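Local coordinates for protein 6-phosphogluconate dehydrogenase (Decarboxylating) (Geobacter metallireducens, PDB 4E21) that probably catalyses the NADP-linked oxidative decarboxylation of 6-phosphogluconate in the pentose phosphate pathway, at residues Val84-Val89 with Ile110-Gly115; Tyr136-Thr141 with Gly201-Gly206. All blocks are in the same frame, centred on the assembly; numbering follows the deposited sequence.

Contact 1: residues Val84-Val89 with Ile110-Gly115; sequences VVWLMV and IVIDGG
V85 and L87 hydrogen-bond to I112 on a neighbouring parallel strand, where I112 lies opposite W86. I110 O takes the N-H of V85, and V85 O takes that of I112 at 2.6 Å from I112 N. I112 O then takes the N-H of L87. I112 thus gives and receives between V85 and L87. The fourth bond runs from G114 N to L87 O at 3.0 Å and carries the ladder one step past strand 110-113. The two strand segments run nearly parallel.

Apolar side chains meet on both faces of the sheet. On the face of V84, W86, I110 and I112, the methyl I112 CG2 sits over the six-membered ring of W86 in a CH-pi contact, 3.8 Å from its centroid and 9° off the normal. I112 CD1 reaches the ring at W86 CE3, 3.5 Å away, and also meets V84 CG1. With W86 CG anti to the backbone N and beside the carbonyl carbon (chi1 -163°), the ring lies on the I112 side of that face, within reach of both methyls. On the other face L87 CD1 meets V111 CG1 at 4.2 Å.

Strand 84-87, helix 94-101 and strand 110-113 form a beta-alpha-beta unit of the NAD binding domain, whose parallel strands and beta-alpha-beta crossovers are consistent with a Rossmann-type fold. M101 of that helix packs on V85, L87 and V111.

The side-chain hydrogen bonds lie at the C-terminal end of strand 110-113. D113 OD1 accepts from G115 N in an Asx turn, with the donor 41° out of the carboxylate plane. D113 OD2 is hydrogen-bonded to S117 OG, just after the segment. Nearby, W86 NE1 is buried without a polar partner, 3.9 Å from G114 CA. The selenium of selenomethionine M88 lies at the edge of the W86 ring and 3.3 Å from G114 O.

Contact 2: residues Tyr136-Thr141 with Gly201-Gly206; sequences YVDVGT and GPSGAG
D138 meets G204 in the turn that leads into helix 205-232. D138 OD1 accepts the N-H of G204, the N-cap residue, at 2.7 Å from G204 N. The bond is nearly straight (170° at the hydrogen), but the donor comes from above the carboxylate, 44° out of its plane. D138 OD2 lies 2.9 Å from G206 N and takes a hydrogen bond from H207 N. The carboxylate therefore faces the N-terminal end of the helix, where its charge is probably favoured by the helix dipole.

A water forms the next layer. It donates to D138 OD1 at 2.6 Å and to Y136 O, and accepts from S203 OG at 2.5 Å. D138 CG lies between its backbone N and carbonyl carbon (chi1 54°), which brings the carboxylate to the turn. With an alanine here both oxygens are gone, and G204 N and H207 N would probably lose their acceptors and the water one of its anchors.

The type II beta turn from P202 to A205 positions G204 N. A bond from A205 N to P202 O closes it at 3.0 Å. The hydroxyl of Y258 of the second subunit is hydrogen-bonded to S203 O, and its side chain packs on P202 and A205. Strand 135-142 lies between strands 110-113 and 153-157, and D122 of helix 119-130 touches D138.

Overall arrangement
Contacts 1 and 2 share one sheet, and their centres are about 11 Å apart. Strands 110-113 and 135-142 are neighbours in it, joined by probable hydrogen bonds from V137 N to V111 O and from D113 N to V137 O, both 2.8 Å. Y136 OH also lies 3.1 Å from D113 CB. Contact 1 links two parallel strands inside the NAD binding domain. Contact 2 ties the next strand to the start of long helix 205-232. The side chain of M88 touches the glycine-rich segment that includes G29, G31 and G34, a sequence consistent with a Rossmann-type dinucleotide site. Contact 1 thus borders the probable cofactor side, while contact 2 reaches the second subunit.

Contact 1: residues Val84-Val89 with Ile110-Gly115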
# COMPACT_ATOMS: atom_id res chain seq x y z
N VAL B 84 40.03 5.30 22.95
CA VAL B 84 39.01 5.17 21.92
C VAL B 84 38.46 3.74 21.90
O VAL B 84 39.16 2.81 21.50
CB VAL B 84 39.54 5.53 20.54
CG1 VAL B 84 38.52 5.08 19.44
CG2 VAL B 84 39.79 7.01 20.47
N VAL B 85 37.21 3.57 22.34
CA VAL B 85 36.61 2.24 22.44
C VAL B 85 35.43 2.04 21.48
O VAL B 85 34.43 2.74 21.58
CB VAL B 85 36.14 1.92 23.87
CG1 VAL B 85 35.59 0.48 23.96
CG2 VAL B 85 37.26 2.17 24.88
N TRP B 86 35.55 1.08 20.56
CA TRP B 86 34.50 0.78 19.59
C TRP B 86 33.71 -0.46 19.99
O TRP B 86 34.30 -1.51 20.29
CB TRP B 86 35.13 0.59 18.21
CG TRP B 86 34.17 0.68 17.06
CD1 TRP B 86 33.16 -0.19 16.75
CD2 TRP B 86 34.16 1.69 16.04
NE1 TRP B 86 32.52 0.21 15.61
CE2 TRP B 86 33.11 1.36 15.15
CE3 TRP B 86 34.92 2.84 15.79
CZ2 TRP B 86 32.80 2.15 14.04
CZ3 TRP B 86 34.62 3.61 14.69
CH2 TRP B 86 33.57 3.26 13.83
N LEU B 87 32.38 -0.35 20.04
CA LEU B 87 31.51 -1.50 20.33
C LEU B 87 30.87 -2.03 19.05
O LEU B 87 30.29 -1.26 18.28
CB LEU B 87 30.42 -1.15 21.35
CG LEU B 87 30.79 -0.49 22.69
CD1 LEU B 87 29.55 -0.16 23.50
CD2 LEU B 87 31.71 -1.37 23.52
N MSE B 88 30.98 -3.34 18.82
CA MSE B 88 30.25 -4.05 17.77
C MSE B 88 29.59 -5.26 18.41
O MSE B 88 29.80 -6.40 17.99
CB MSE B 88 31.16 -4.52 16.63
CG MSE B 88 31.52 -3.48 15.58
SE MSE B 88 30.02 -2.34 15.03
CE MSE B 88 30.44 -2.11 13.17
N VAL B 89 28.81 -5.01 19.46
CA VAL B 89 28.05 -6.06 20.13
C VAL B 89 26.56 -6.00 19.75
O VAL B 89 26.11 -5.02 19.15
CB VAL B 89 28.22 -5.97 21.67
CG1 VAL B 89 29.67 -6.12 22.05
CG2 VAL B 89 27.69 -4.65 22.19
N ILE B 110 36.53 8.25 24.77
CA ILE B 110 35.47 8.20 23.78
C ILE B 110 35.02 6.75 23.58
O ILE B 110 35.86 5.85 23.39
CB ILE B 110 35.98 8.69 22.40
CG1 ILE B 110 36.42 10.15 22.46
CG2 ILE B 110 34.92 8.48 21.29
CD1 ILE B 110 37.09 10.62 21.19
N VAL B 111 33.70 6.53 23.63
CA VAL B 111 33.11 5.22 23.37
C VAL B 111 32.22 5.32 22.13
O VAL B 111 31.39 6.22 21.99
CB VAL B 111 32.29 4.72 24.59
CG1 VAL B 111 31.63 3.35 24.31
CG2 VAL B 111 33.17 4.62 25.80
N ILE B 112 32.42 4.40 21.20
CA ILE B 112 31.65 4.40 19.97
C ILE B 112 30.75 3.18 19.93
O ILE B 112 31.22 2.06 20.14
CB ILE B 112 32.59 4.40 18.77
CG1 ILE B 112 33.52 5.61 18.86
CG2 ILE B 112 31.78 4.35 17.44
CD1 ILE B 112 34.81 5.42 18.14
N ASP B 113 29.45 3.38 19.70
CA ASP B 113 28.54 2.26 19.43
C ASP B 113 28.26 2.21 17.93
O ASP B 113 27.61 3.09 17.36
CB ASP B 113 27.24 2.41 20.21
CG ASP B 113 26.26 1.27 19.92
OD1 ASP B 113 26.64 0.28 19.29
OD2 ASP B 113 25.09 1.38 20.36
N GLY B 114 28.81 1.19 17.29
CA GLY B 114 28.74 1.06 15.85
C GLY B 114 27.74 0.02 15.42
O GLY B 114 27.59 -0.25 14.24
N GLY B 115 27.04 -0.57 16.38
CA GLY B 115 26.07 -1.60 16.08
C GLY B 115 24.71 -1.03 15.71
O GLY B 115 24.57 0.16 15.43

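Contact 2: residues Tyr136-Thr141 with Gly201-Gly206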
# COMPACT_ATOMS: atom_id res chain seq x y z
N TYR B 136 30.20 9.97 24.14
CA TYR B 136 29.55 8.81 23.51
C TYR B 136 29.16 9.08 22.04
O TYR B 136 28.36 9.98 21.76
CB TYR B 136 28.33 8.38 24.32
CG TYR B 136 27.76 7.03 23.95
CD1 TYR B 136 28.37 5.84 24.37
CD2 TYR B 136 26.58 6.92 23.20
CE1 TYR B 136 27.84 4.60 24.05
CE2 TYR B 136 26.05 5.69 22.88
CZ TYR B 136 26.68 4.53 23.31
OH TYR B 136 26.17 3.30 22.99
N VAL B 137 29.73 8.30 21.13
CA VAL B 137 29.55 8.48 19.69
C VAL B 137 28.79 7.32 19.02
O VAL B 137 29.16 6.15 19.19
CB VAL B 137 30.91 8.69 19.00
CG1 VAL B 137 30.73 8.94 17.51
CG2 VAL B 137 31.63 9.85 19.64
N ASP B 138 27.72 7.64 18.29
CA ASP B 138 26.96 6.61 17.57
C ASP B 138 27.37 6.55 16.10
O ASP B 138 27.46 7.57 15.41
CB ASP B 138 25.43 6.75 17.73
CG ASP B 138 24.91 8.15 17.36
OD1 ASP B 138 25.10 9.11 18.13
OD2 ASP B 138 24.27 8.28 16.30
N VAL B 139 27.65 5.34 15.63
CA VAL B 139 28.00 5.16 14.24
C VAL B 139 27.09 4.10 13.62
O VAL B 139 27.06 2.96 14.07
CB VAL B 139 29.50 4.78 14.03
CG1 VAL B 139 29.78 4.45 12.57
CG2 VAL B 139 30.40 5.92 14.48
N GLY B 140 26.31 4.51 12.63
CA GLY B 140 25.59 3.57 11.81
C GLY B 140 26.52 3.19 10.68
O GLY B 140 27.02 4.06 9.96
N THR B 141 26.80 1.90 10.54
CA THR B 141 27.71 1.47 9.51
C THR B 141 26.96 0.65 8.47
O THR B 141 26.09 -0.16 8.80
CB THR B 141 28.97 0.75 10.08
OG1 THR B 141 28.90 -0.65 9.81
CG2 THR B 141 29.10 0.98 11.57
N GLY B 201 24.98 14.77 12.86
CA GLY B 201 24.32 15.59 13.86
C GLY B 201 24.71 15.19 15.27
O GLY B 201 25.66 14.42 15.46
N PRO B 202 23.99 15.70 16.27
CA PRO B 202 24.35 15.38 17.65
C PRO B 202 23.97 13.94 17.98
O PRO B 202 23.53 13.20 17.12
CB PRO B 202 23.49 16.35 18.46
CG PRO B 202 22.25 16.53 17.59
CD PRO B 202 22.85 16.63 16.19
N SER B 203 24.10 13.57 19.24
CA SER B 203 23.90 12.18 19.62
C SER B 203 22.61 11.54 19.03
O SER B 203 21.51 12.13 19.08
CB SER B 203 23.96 12.08 21.16
OG SER B 203 23.75 10.75 21.60
N GLY B 204 22.75 10.35 18.45
CA GLY B 204 21.64 9.61 17.87
C GLY B 204 21.49 9.79 16.37
O GLY B 204 20.83 8.99 15.69
N ALA B 205 22.09 10.85 15.83
CA ALA B 205 21.86 11.25 14.44
C ALA B 205 22.41 10.23 13.45
O ALA B 205 21.81 10.01 12.37
CB ALA B 205 22.42 12.63 14.17
N GLY B 206 23.55 9.62 13.79
CA GLY B 206 24.16 8.60 12.96
C GLY B 206 23.24 7.38 12.84
O GLY B 206 23.00 6.88 11.74
O HOH W 1 25.67 9.47 20.62